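Local structure of protein p13 MTCP-1 (Homo sapiens, 1A1X) at residues 39-44 against 63-68; 76-81 against 98-103. The protein binds the PH domain of the kinases AKT1 and AKT2 and enhances their phosphorylation and activation, and is a proto-oncogene product involved in T-cell malignancies. One frame throughout, in Å; residues are numbered along the deposited sequence.

Overall arrangement
Both interactions belong to one closed antiparallel barrel and share a seam of it, since strands 41-46 and 97-104 are neighbours: the backbone N of Ala-43 lies 2.8 Å from O of Leu-102, a probable hydrogen bond. Interaction 2 is core, with a tyrosine of strand 77-80 meeting two leucines of strand 97-104 in a wholly buried setting. Interaction 1 lies nearer the surface, where the loop that leads into strand 69-73 folds onto strand 41-46, and a glutamine amide joins the apolar groups there. Their centres are about 11 Å apart. Neither contact has a hydrogen bond across it, yet each includes a polar group bonded to a third part of the chain.

Interaction 1 (39-44 against 63-68); sequences SFLRAR and TSQLPL
Leu-41 and Ala-43, two residues apart on strand 41-46, turn their side chains to the loop that follows helix 58-61, where Gln-65 and Leu-66 receive them. The CB of Leu-41 leaves the strand toward the loop, and CG stands anti to the backbone N (chi1 -175°), which carries the branch toward the loop. From CG, the methyl CD1 reaches the amide end of Gln-65, lying 3.4 Å from NE2 and 4.1 Å from CD of that residue. It sits over the face of the amide, at its NE2 end and nearly above that nitrogen, so the in-plane N-H groups of NE2 stay directed elsewhere; one of them is used in a hydrogen bond to OE1 of Glu-36. The glutamine comes to meet the methyl on a chain extended beyond CG (chi2 -178°).

One step deeper, CB of Ala-43 touches CD1 of Leu-66 at 4.1 Å, an ordinary apolar contact. The backbone at Leu-66 is tied within its own loop: its N gives a hydrogen bond to OG of Ser-64, 3.2 Å long with an N-H...O angle of 150°, which makes an ST turn. Val-34 of strand 29-36 packs against Leu-41, Gln-65 and Leu-66, while Trp-86 of strand 85-94 touches both Leu-41 and Ala-43.

The long connection into strand 69-73 is thus laid against one side of the TCL1-family barrel. With no hydrogen bond between the two segments, the contact rests on van der Waals packing, to which even the glutamine contributes an amide face.

Interaction 2 (76-81 against 98-103); sequences ERYMDN and QELLLK
Apolar packing joins Tyr-78 of strand 77-80 to Leu-100 and Leu-102 of strand 97-104. The two leucines are alternate residues of their strand, and both send their side chains toward the tyrosine, crossing it at about a right angle. Leu-102 meets the part of the ring closer to the tyrosine backbone, on its CD2-CE2 side: its CD2 is 3.8 Å from CD2 of Tyr-78 and 4.1 Å from CE2. Leu-100 takes the outer end, with CD1 at 3.8 Å from OH of Tyr-78 and 4.2 Å from CE2. Both methyls approach the ring obliquely. CG of Tyr-78 sits beside its backbone N (chi1 -76°), and from there the ring extends across to the leucines.

The two strands are not neighbours in the sheet. Strand 85-94 runs between them, pairing with each, so the side chains meet across the inside of the closed TCL1-family barrel. Ile-88 of that strand and Leu-72 of strand 69-73 also touch Tyr-78, and Trp-70 packs on Leu-102.

The one polar atom among the touching side chains, OH of Tyr-78, is hydrogen-bonded to the backbone O of Pro-11, in the N-terminal part of the chain.

Interaction 1 (39-44 against 63-68)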
ATOM      1  N   SER A  39      -6.646  -5.617  15.073  1.00 17.14           N
ATOM      2  CA  SER A  39      -6.735  -4.448  15.912  1.00 20.78           C
ATOM      3  C   SER A  39      -7.335  -3.213  15.269  1.00 21.63           C
ATOM      4  O   SER A  39      -7.633  -2.246  15.966  1.00 19.37           O
ATOM      5  CB  SER A  39      -5.349  -4.128  16.441  1.00 21.56           C
ATOM      6  OG  SER A  39      -4.751  -5.323  16.906  1.00 26.38           O
ATOM      7  N   PHE A  40      -7.506  -3.222  13.951  1.00 22.41           N
ATOM      8  CA  PHE A  40      -8.069  -2.049  13.280  1.00 19.83           C
ATOM      9  C   PHE A  40      -8.707  -2.357  11.939  1.00 17.95           C
ATOM     10  O   PHE A  40      -8.688  -3.493  11.460  1.00 14.28           O
ATOM     11  CB  PHE A  40      -7.012  -0.942  13.116  1.00 19.37           C
ATOM     12  CG  PHE A  40      -5.782  -1.400  12.417  1.00 25.11           C
ATOM     13  CD1 PHE A  40      -4.738  -1.969  13.134  1.00 29.88           C
ATOM     14  CD2 PHE A  40      -5.690  -1.332  11.035  1.00 26.71           C
ATOM     15  CE1 PHE A  40      -3.613  -2.476  12.477  1.00 32.01           C
ATOM     16  CE2 PHE A  40      -4.572  -1.833  10.372  1.00 30.64           C
ATOM     17  CZ  PHE A  40      -3.532  -2.409  11.095  1.00 28.16           C
ATOM     18  N   LEU A  41      -9.240  -1.307  11.325  1.00 16.59           N
ATOM     19  CA  LEU A  41      -9.910  -1.426  10.053  1.00 11.19           C
ATOM     20  C   LEU A  41      -9.310  -0.521   8.991  1.00 10.44           C
ATOM     21  O   LEU A  41      -8.922   0.617   9.263  1.00  6.65           O
ATOM     22  CB  LEU A  41     -11.389  -1.111  10.253  1.00 15.40           C
ATOM     23  CG  LEU A  41     -12.319  -1.296   9.065  1.00 17.96           C
ATOM     24  CD1 LEU A  41     -13.579  -2.006   9.522  1.00 22.78           C
ATOM     25  CD2 LEU A  41     -12.624   0.044   8.436  1.00 17.63           C
ATOM     26  N   ARG A  42      -9.201  -1.064   7.786  1.00  9.43           N
ATOM     27  CA  ARG A  42      -8.686  -0.339   6.631  1.00 12.78           C
ATOM     28  C   ARG A  42      -9.733  -0.392   5.523  1.00 10.33           C
ATOM     29  O   ARG A  42     -10.544  -1.314   5.463  1.00 13.14           O
ATOM     30  CB  ARG A  42      -7.388  -0.970   6.099  1.00 10.56           C
ATOM     31  CG  ARG A  42      -6.136  -0.713   6.942  1.00 13.78           C
ATOM     32  CD  ARG A  42      -4.863  -0.838   6.087  1.00 15.67           C
ATOM     33  NE  ARG A  42      -3.643  -0.886   6.896  1.00 15.51           N
ATOM     34  CZ  ARG A  42      -2.998  -2.001   7.234  1.00 12.10           C
ATOM     35  NH1 ARG A  42      -3.440  -3.185   6.835  1.00 11.66           N
ATOM     36  NH2 ARG A  42      -1.914  -1.935   7.992  1.00 13.24           N
ATOM     37  N   ALA A  43      -9.742   0.629   4.678  1.00 10.52           N
ATOM     38  CA  ALA A  43     -10.651   0.675   3.544  1.00  9.84           C
ATOM     39  C   ALA A  43      -9.773   0.921   2.329  1.00  8.98           C
ATOM     40  O   ALA A  43      -8.915   1.788   2.355  1.00 12.92           O
ATOM     41  CB  ALA A  43     -11.658   1.802   3.702  1.00  8.83           C
ATOM     42  N   ARG A  44      -9.922   0.094   1.307  1.00  8.69           N
ATOM     43  CA  ARG A  44      -9.154   0.254   0.082  1.00  9.60           C
ATOM     44  C   ARG A  44     -10.165   0.832  -0.898  1.00  8.62           C
ATOM     45  O   ARG A  44     -11.211   0.242  -1.143  1.00 15.33           O
ATOM     46  CB  ARG A  44      -8.611  -1.094  -0.389  1.00  8.69           C
ATOM     47  CG  ARG A  44      -7.625  -0.995  -1.540  1.00 11.48           C
ATOM     48  CD  ARG A  44      -6.656  -2.164  -1.508  1.00 14.85           C
ATOM     49  NE  ARG A  44      -7.352  -3.439  -1.550  1.00 20.01           N
ATOM     50  CZ  ARG A  44      -7.755  -4.043  -2.663  1.00 25.11           C
ATOM     51  NH1 ARG A  44      -7.533  -3.490  -3.849  1.00 28.22           N
ATOM     52  NH2 ARG A  44      -8.371  -5.212  -2.586  1.00 25.52           N
ATOM     53  N   THR A  63     -25.852   0.893   9.556  1.00 34.57           N
ATOM     54  CA  THR A  63     -25.121  -0.270  10.042  1.00 35.29           C
ATOM     55  C   THR A  63     -23.775  -0.552   9.376  1.00 32.03           C
ATOM     56  O   THR A  63     -22.992  -1.363   9.880  1.00 31.17           O
ATOM     57  CB  THR A  63     -25.991  -1.527   9.921  1.00 37.75           C
ATOM     58  OG1 THR A  63     -26.363  -1.726   8.546  1.00 39.81           O
ATOM     59  CG2 THR A  63     -27.247  -1.380  10.782  1.00 40.91           C
ATOM     60  N   SER A  64     -23.511   0.119   8.257  1.00 28.60           N
ATOM     61  CA  SER A  64     -22.273  -0.064   7.502  1.00 27.01           C
ATOM     62  C   SER A  64     -21.000   0.259   8.279  1.00 25.06           C
ATOM     63  O   SER A  64     -21.012   1.098   9.176  1.00 25.07           O
ATOM     64  CB  SER A  64     -22.318   0.786   6.231  1.00 25.98           C
ATOM     65  OG  SER A  64     -21.129   0.636   5.477  1.00 30.64           O
ATOM     66  N   GLN A  65     -19.905  -0.410   7.926  1.00 20.79           N
ATOM     67  CA  GLN A  65     -18.607  -0.162   8.567  1.00 20.97           C
ATOM     68  C   GLN A  65     -17.944   1.100   7.982  1.00 17.84           C
ATOM     69  O   GLN A  65     -17.076   1.716   8.607  1.00 18.22           O
ATOM     70  CB  GLN A  65     -17.680  -1.370   8.386  1.00 20.52           C
ATOM     71  CG  GLN A  65     -18.156  -2.628   9.100  1.00 20.61           C
ATOM     72  CD  GLN A  65     -17.190  -3.780   8.929  1.00 24.18           C
ATOM     73  OE1 GLN A  65     -17.188  -4.449   7.902  1.00 27.16           O
ATOM     74  NE2 GLN A  65     -16.350  -4.004   9.928  1.00 22.39           N
ATOM     75  N   LEU A  66     -18.353   1.453   6.770  1.00 16.91           N
ATOM     76  CA  LEU A  66     -17.856   2.630   6.056  1.00 17.29           C
ATOM     77  C   LEU A  66     -18.784   3.820   6.332  1.00 15.83           C
ATOM     78  O   LEU A  66     -19.992   3.645   6.546  1.00 14.50           O
ATOM     79  CB  LEU A  66     -17.792   2.339   4.549  1.00 19.92           C
ATOM     80  CG  LEU A  66     -16.503   1.772   3.944  1.00 21.14           C
ATOM     81  CD1 LEU A  66     -15.526   1.323   5.017  1.00 21.08           C
ATOM     82  CD2 LEU A  66     -16.842   0.642   2.985  1.00 20.36           C
ATOM     83  N   PRO A  67     -18.241   5.045   6.284  1.00 14.35           N
ATOM     84  CA  PRO A  67     -19.026   6.256   6.541  1.00 14.67           C
ATOM     85  C   PRO A  67     -19.847   6.791   5.380  1.00 14.26           C
ATOM     86  O   PRO A  67     -19.692   6.365   4.232  1.00 13.77           O
ATOM     87  CB  PRO A  67     -17.956   7.256   6.967  1.00 12.70           C
ATOM     88  CG  PRO A  67     -16.815   6.896   6.068  1.00 16.82           C
ATOM     89  CD  PRO A  67     -16.817   5.373   6.076  1.00 14.43           C
ATOM     90  N   LEU A  68     -20.736   7.727   5.707  1.00 13.52           N
ATOM     91  CA  LEU A  68     -21.587   8.378   4.717  1.00 13.91           C
ATOM     92  C   LEU A  68     -20.735   9.334   3.888  1.00 12.87           C
ATOM     93  O   LEU A  68     -21.030   9.588   2.721  1.00 11.98           O
ATOM     94  CB  LEU A  68     -22.698   9.185   5.398  1.00 12.66           C
ATOM     95  CG  LEU A  68     -23.758   8.481   6.240  1.00 17.85           C
ATOM     96  CD1 LEU A  68     -24.704   9.527   6.802  1.00 17.81           C
ATOM     97  CD2 LEU A  68     -24.525   7.477   5.409  1.00 18.03           C
TER

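Interaction 2 (76-81 against 98-103)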
ATOM      1  N   GLU A  76      -2.697  14.664   5.505  1.00 24.07           N
ATOM      2  CA  GLU A  76      -3.067  13.502   4.712  1.00 24.29           C
ATOM      3  C   GLU A  76      -3.934  12.475   5.407  1.00 20.63           C
ATOM      4  O   GLU A  76      -3.511  11.361   5.708  1.00 18.08           O
ATOM      5  CB  GLU A  76      -1.833  12.849   4.088  1.00 32.67           C
ATOM      6  CG  GLU A  76      -1.223  13.697   2.976  1.00 44.16           C
ATOM      7  CD  GLU A  76      -2.279  14.244   2.008  1.00 51.92           C
ATOM      8  OE1 GLU A  76      -2.603  13.548   1.017  1.00 56.04           O
ATOM      9  OE2 GLU A  76      -2.791  15.368   2.242  1.00 52.76           O
ATOM     10  N   ARG A  77      -5.162  12.878   5.666  1.00 18.61           N
ATOM     11  CA  ARG A  77      -6.139  12.017   6.292  1.00 17.16           C
ATOM     12  C   ARG A  77      -7.520  12.575   6.015  1.00 15.52           C
ATOM     13  O   ARG A  77      -7.653  13.688   5.506  1.00 18.04           O
ATOM     14  CB  ARG A  77      -5.868  11.865   7.793  1.00 17.74           C
ATOM     15  CG  ARG A  77      -5.658  13.140   8.524  1.00 24.36           C
ATOM     16  CD  ARG A  77      -4.781  12.906   9.740  1.00 29.77           C
ATOM     17  NE  ARG A  77      -4.746  14.107  10.564  1.00 36.45           N
ATOM     18  CZ  ARG A  77      -4.421  14.129  11.851  1.00 41.91           C
ATOM     19  NH1 ARG A  77      -4.083  13.005  12.478  1.00 41.81           N
ATOM     20  NH2 ARG A  77      -4.506  15.267  12.526  1.00 42.87           N
ATOM     21  N   TYR A  78      -8.537  11.755   6.250  1.00 14.26           N
ATOM     22  CA  TYR A  78      -9.918  12.154   6.018  1.00 12.21           C
ATOM     23  C   TYR A  78     -10.715  12.134   7.301  1.00 12.38           C
ATOM     24  O   TYR A  78     -10.492  11.287   8.167  1.00 13.31           O
ATOM     25  CB  TYR A  78     -10.595  11.195   5.042  1.00 11.37           C
ATOM     26  CG  TYR A  78     -10.211  11.374   3.597  1.00 13.61           C
ATOM     27  CD1 TYR A  78     -10.924  12.241   2.771  1.00 11.56           C
ATOM     28  CD2 TYR A  78      -9.151  10.660   3.047  1.00 10.08           C
ATOM     29  CE1 TYR A  78     -10.590  12.393   1.430  1.00 13.82           C
ATOM     30  CE2 TYR A  78      -8.811  10.802   1.714  1.00 13.45           C
ATOM     31  CZ  TYR A  78      -9.531  11.669   0.909  1.00 16.37           C
ATOM     32  OH  TYR A  78      -9.177  11.821  -0.412  1.00 15.20           O
ATOM     33  N   MET A  79     -11.625  13.090   7.434  1.00 12.71           N
ATOM     34  CA  MET A  79     -12.504  13.119   8.586  1.00 13.56           C
ATOM     35  C   MET A  79     -13.868  12.703   8.043  1.00 12.04           C
ATOM     36  O   MET A  79     -14.316  13.243   7.034  1.00 14.41           O
ATOM     37  CB  MET A  79     -12.595  14.515   9.209  1.00 11.12           C
ATOM     38  CG  MET A  79     -13.533  14.536  10.420  1.00 14.73           C
ATOM     39  SD  MET A  79     -13.682  16.108  11.255  1.00 19.00           S
ATOM     40  CE  MET A  79     -12.391  15.969  12.450  1.00 15.38           C
ATOM     41  N   ASP A  80     -14.492  11.708   8.667  1.00 10.24           N
ATOM     42  CA  ASP A  80     -15.798  11.245   8.227  1.00 10.68           C
ATOM     43  C   ASP A  80     -16.938  12.011   8.898  1.00 13.19           C
ATOM     44  O   ASP A  80     -16.702  12.975   9.637  1.00 16.65           O
ATOM     45  CB  ASP A  80     -15.953   9.727   8.418  1.00 11.02           C
ATOM     46  CG  ASP A  80     -15.875   9.272   9.885  1.00 13.93           C
ATOM     47  OD1 ASP A  80     -16.156  10.060  10.811  1.00 13.00           O
ATOM     48  OD2 ASP A  80     -15.551   8.081  10.108  1.00 15.93           O
ATOM     49  N   ASN A  81     -18.167  11.564   8.662  1.00 16.40           N
ATOM     50  CA  ASN A  81     -19.345  12.210   9.232  1.00 18.10           C
ATOM     51  C   ASN A  81     -19.497  12.048  10.747  1.00 16.47           C
ATOM     52  O   ASN A  81     -20.250  12.790  11.374  1.00 17.21           O
ATOM     53  CB  ASN A  81     -20.598  11.730   8.516  1.00 13.98           C
ATOM     54  CG  ASN A  81     -20.670  10.244   8.454  1.00 14.03           C
ATOM     55  OD1 ASN A  81     -19.937   9.610   7.698  1.00 13.53           O
ATOM     56  ND2 ASN A  81     -21.518   9.662   9.287  1.00 16.16           N
ATOM     57  N   GLN A  98      -6.396   4.363  -9.866  1.00 11.13           N
ATOM     58  CA  GLN A  98      -6.011   5.176  -8.714  1.00  9.24           C
ATOM     59  C   GLN A  98      -6.554   4.502  -7.448  1.00 11.25           C
ATOM     60  O   GLN A  98      -7.732   4.120  -7.386  1.00  9.57           O
ATOM     61  CB  GLN A  98      -6.567   6.592  -8.848  1.00 11.50           C
ATOM     62  CG  GLN A  98      -5.989   7.575  -7.856  1.00 20.05           C
ATOM     63  CD  GLN A  98      -6.476   8.991  -8.091  1.00 21.93           C
ATOM     64  OE1 GLN A  98      -6.364   9.852  -7.217  1.00 24.81           O
ATOM     65  NE2 GLN A  98      -7.020   9.241  -9.280  1.00 24.35           N
ATOM     66  N   GLU A  99      -5.697   4.372  -6.440  1.00 12.43           N
ATOM     67  CA  GLU A  99      -6.088   3.707  -5.208  1.00 11.35           C
ATOM     68  C   GLU A  99      -5.705   4.425  -3.917  1.00 10.20           C
ATOM     69  O   GLU A  99      -4.583   4.901  -3.767  1.00  9.87           O
ATOM     70  CB  GLU A  99      -5.506   2.288  -5.191  1.00  9.36           C
ATOM     71  CG  GLU A  99      -5.696   1.568  -3.871  1.00 14.16           C
ATOM     72  CD  GLU A  99      -5.062   0.201  -3.856  1.00 13.26           C
ATOM     73  OE1 GLU A  99      -5.597  -0.718  -4.503  1.00 18.35           O
ATOM     74  OE2 GLU A  99      -4.039   0.033  -3.179  1.00 13.98           O
ATOM     75  N   LEU A 100      -6.656   4.496  -2.989  1.00 10.42           N
ATOM     76  CA  LEU A 100      -6.419   5.098  -1.682  1.00  8.12           C
ATOM     77  C   LEU A 100      -6.485   3.970  -0.684  1.00  7.89           C
ATOM     78  O   LEU A 100      -7.317   3.076  -0.827  1.00  8.59           O
ATOM     79  CB  LEU A 100      -7.509   6.107  -1.322  1.00 10.38           C
ATOM     80  CG  LEU A 100      -7.518   7.498  -1.951  1.00  8.57           C
ATOM     81  CD1 LEU A 100      -8.823   8.194  -1.600  1.00 12.70           C
ATOM     82  CD2 LEU A 100      -6.330   8.300  -1.458  1.00 11.56           C
ATOM     83  N   LEU A 101      -5.545   3.955   0.258  1.00  8.76           N
ATOM     84  CA  LEU A 101      -5.553   2.959   1.320  1.00 10.93           C
ATOM     85  C   LEU A 101      -5.714   3.761   2.606  1.00 12.06           C
ATOM     86  O   LEU A 101      -4.793   4.472   3.032  1.00 13.11           O
ATOM     87  CB  LEU A 101      -4.269   2.119   1.358  1.00  9.65           C
ATOM     88  CG  LEU A 101      -4.372   1.022   2.431  1.00 11.27           C
ATOM     89  CD1 LEU A 101      -5.469   0.037   2.054  1.00 11.25           C
ATOM     90  CD2 LEU A 101      -3.034   0.313   2.625  1.00 12.23           C
ATOM     91  N   LEU A 102      -6.912   3.670   3.185  1.00 12.14           N
ATOM     92  CA  LEU A 102      -7.282   4.394   4.403  1.00 12.70           C
ATOM     93  C   LEU A 102      -7.297   3.528   5.652  1.00 11.45           C
ATOM     94  O   LEU A 102      -7.758   2.392   5.625  1.00 14.27           O
ATOM     95  CB  LEU A 102      -8.675   5.010   4.234  1.00  9.65           C
ATOM     96  CG  LEU A 102      -8.899   5.912   3.025  1.00 12.23           C
ATOM     97  CD1 LEU A 102     -10.347   6.411   2.992  1.00 11.94           C
ATOM     98  CD2 LEU A 102      -7.925   7.070   3.089  1.00 11.88           C
ATOM     99  N   LYS A 103      -6.856   4.103   6.762  1.00 10.60           N
ATOM    100  CA  LYS A 103      -6.831   3.384   8.019  1.00 10.78           C
ATOM    101  C   LYS A 103      -7.578   4.178   9.079  1.00  8.25           C
ATOM    102  O   LYS A 103      -7.224   5.321   9.366  1.00  9.80           O
ATOM    103  CB  LYS A 103      -5.384   3.152   8.469  1.00 14.08           C
ATOM    104  CG  LYS A 103      -5.255   2.306   9.739  1.00 12.97           C
ATOM    105  CD  LYS A 103      -3.810   2.120  10.135  1.00 18.27           C
ATOM    106  CE  LYS A 103      -3.714   1.283  11.382  1.00 19.25           C
ATOM    107  NZ  LYS A 103      -2.310   0.968  11.733  1.00 26.24           N
TER